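Local coordinates for putative enoyl-CoA hydratase/isomerase (Bordetella parapertussis, PDB 3ISA), which probably catalyses the hydration or isomerisation of enoyl-CoA thioesters, as a member of the crotonase-like enoyl-CoA hydratase/isomerase family, at residues E26-L31 and F63-D68. Sequence-based numbering, arbitrary orientation. Where two conformers were deposited one is given.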
loop_
_atom_site.group_PDB
_atom_site.type_symbol
_atom_site.label_atom_id
_atom_site.label_comp_id
_atom_site.label_asym_id
_atom_site.label_seq_id
_atom_site.Cartn_x
_atom_site.Cartn_y
_atom_site.Cartn_z
ATOM N N GLU D 26 35.586 27.609 1.933
ATOM C CA GLU D 26 35.723 28.717 0.975
ATOM C C GLU D 26 34.645 28.646 -0.114
ATOM O O GLU D 26 34.499 29.579 -0.910
ATOM C CB GLU D 26 37.126 28.740 0.337
ATOM C CG GLU D 26 38.295 28.712 1.343
ATOM C CD GLU D 26 38.214 29.827 2.385
ATOM O OE1 GLU D 26 38.374 31.008 2.004
ATOM O OE2 GLU D 26 37.995 29.524 3.587
ATOM N N LYS D 27 33.912 27.526 -0.139
ATOM C CA LYS D 27 32.837 27.292 -1.107
ATOM C C LYS D 27 31.483 27.066 -0.411
ATOM O O LYS D 27 30.588 26.455 -0.987
ATOM C CB LYS D 27 33.175 26.096 -2.014
ATOM C CG LYS D 27 34.244 26.361 -3.087
ATOM C CD LYS D 27 33.646 26.944 -4.368
ATOM C CE LYS D 27 34.724 27.418 -5.354
ATOM N NZ LYS D 27 35.464 26.314 -6.016
ATOM N N ARG D 28 31.350 27.564 0.829
ATOM C CA ARG D 28 30.122 27.470 1.645
ATOM C C ARG D 28 29.660 26.017 1.847
ATOM O O ARG D 28 28.466 25.735 1.952
ATOM C CB ARG D 28 28.982 28.319 1.050
ATOM C CG ARG D 28 29.346 29.770 0.731
ATOM C CD ARG D 28 28.156 30.541 0.156
ATOM N NE ARG D 28 27.733 30.031 -1.153
ATOM C CZ ARG D 28 26.485 30.091 -1.618
ATOM N NH1 ARG D 28 25.516 30.644 -0.895
ATOM N NH2 ARG D 28 26.207 29.597 -2.813
ATOM N N ASN D 29 30.641 25.110 1.891
ATOM C CA ASN D 29 30.424 23.673 2.031
ATOM C C ASN D 29 29.474 23.106 0.976
ATOM O O ASN D 29 28.685 22.196 1.259
ATOM C CB ASN D 29 29.985 23.327 3.464
ATOM C CG ASN D 29 31.112 23.535 4.498
ATOM O OD1 ASN D 29 32.294 23.366 4.187
ATOM N ND2 ASN D 29 30.743 23.884 5.719
ATOM N N ALA D 30 29.569 23.652 -0.235
ATOM C CA ALA D 30 28.711 23.242 -1.334
ATOM C C ALA D 30 29.080 21.823 -1.762
ATOM O O ALA D 30 30.224 21.398 -1.636
ATOM C CB ALA D 30 28.814 24.201 -2.514
ATOM N N LEU D 31 28.072 21.098 -2.229
ATOM C CA LEU D 31 28.196 19.692 -2.517
ATOM C C LEU D 31 28.675 19.482 -3.935
ATOM O O LEU D 31 27.881 19.461 -4.873
ATOM C CB LEU D 31 26.851 18.991 -2.274
ATOM C CG LEU D 31 26.328 19.079 -0.829
ATOM C CD1 LEU D 31 24.970 18.371 -0.758
ATOM C CD2 LEU D 31 27.339 18.495 0.200
ATOM N N PHE D 63 26.689 25.240 7.493
ATOM C CA PHE D 63 26.560 23.781 7.389
ATOM C C PHE D 63 26.789 23.351 5.922
ATOM O O PHE D 63 27.767 22.653 5.631
ATOM C CB PHE D 63 25.184 23.347 7.944
ATOM C CG PHE D 63 24.913 21.865 7.861
ATOM C CD1 PHE D 63 25.390 20.999 8.841
ATOM C CD2 PHE D 63 24.161 21.337 6.802
ATOM C CE1 PHE D 63 25.132 19.620 8.764
ATOM C CE2 PHE D 63 23.908 19.978 6.712
ATOM C CZ PHE D 63 24.393 19.115 7.683
ATOM N N SER D 64 25.905 23.781 5.017
ATOM C CA SER D 64 26.069 23.579 3.564
ATOM C C SER D 64 25.126 24.442 2.714
ATOM O O SER D 64 23.922 24.556 3.002
ATOM C CB SER D 64 25.859 22.096 3.178
ATOM O OG SER D 64 25.908 21.927 1.771
ATOM N N ALA D 65 25.681 24.979 1.630
ATOM C CA ALA D 65 24.909 25.676 0.601
ATOM C C ALA D 65 24.323 24.744 -0.463
ATOM O O ALA D 65 23.769 25.217 -1.454
ATOM C CB ALA D 65 25.757 26.765 -0.047
ATOM N N GLY D 66 24.418 23.424 -0.254
ATOM C CA GLY D 66 23.796 22.469 -1.172
ATOM C C GLY D 66 24.598 22.276 -2.444
ATOM O O GLY D 66 25.796 22.444 -2.429
ATOM N N PHE D 67 23.924 21.937 -3.544
ATOM C CA PHE D 67 24.567 21.623 -4.824
ATOM C C PHE D 67 25.587 22.703 -5.239
ATOM O O PHE D 67 25.285 23.902 -5.234
ATOM C CB PHE D 67 23.482 21.482 -5.893
ATOM C CG PHE D 67 23.960 20.893 -7.193
ATOM C CD1 PHE D 67 23.915 19.513 -7.390
ATOM C CD2 PHE D 67 24.393 21.712 -8.242
ATOM C CE1 PHE D 67 24.327 18.949 -8.598
ATOM C CE2 PHE D 67 24.807 21.150 -9.473
ATOM C CZ PHE D 67 24.768 19.768 -9.639
ATOM N N ASP D 68 26.804 22.266 -5.539
ATOM C CA ASP D 68 27.849 23.163 -6.025
ATOM C C ASP D 68 27.605 23.527 -7.490
ATOM O O ASP D 68 27.832 22.710 -8.395
ATOM C CB ASP D 68 29.245 22.544 -5.831
ATOM C CG ASP D 68 30.363 23.583 -5.985
ATOM O OD1 ASP D 68 30.068 24.672 -6.517
ATOM O OD2 ASP D 68 31.516 23.323 -5.573
HETATM O O HOH W 1 33.676 24.389 -6.805
#
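L31 and F67 form a single beta bridge, gripped from both ends: L31 N gives a nearly straight bond to G66 O (2.7 Å, 170° at the hydrogen), and D68 N returns one to L31 O at 3.1 Å. A third backbone bond, which shapes the loop, runs from A65 N to R28 O, 2.9 Å; N62 ND2 shares that acceptor. The S64 hydroxyl joins the two loops. With OG anti to its own backbone N (chi1 175°), it donates to N29 O (2.8 Å), approaching from above the carbonyl plane (41° out of it), and accepts from G66 N in an ST turn. N29 ND2 reaches F63 O only weakly; its carboxamide is held mainly by R24 N on OD1 and A59 O on ND2.

The two loops leave strands 17-22 and 53-58, neighbours in the parallel part of the crotonase-fold sheet. In crotonases, one backbone N-H of the loop after the second of these strands commonly supplies half of the oxyanion hole; by analogy F67 N is probably the equivalent donor.

Van der Waals contact is made by small groups. A65 CB lies 3.8 Å above the centre of the R28 guanidinium, whose NH1 and NH2 hydrogen-bond a glycerol, probably from the crystallisation liquor, while A30 CB packs on D68 CB at 3.7 Å. L31 CG packs beside G66 O and S64 OG.

Charge gathers at D68. Its OD2 takes a salt bridge from R24, its OD1 bonds T70, and in the K27 conformer given a water bridges OD2 and K27 NZ, the two charged atoms staying 5.0 Å apart.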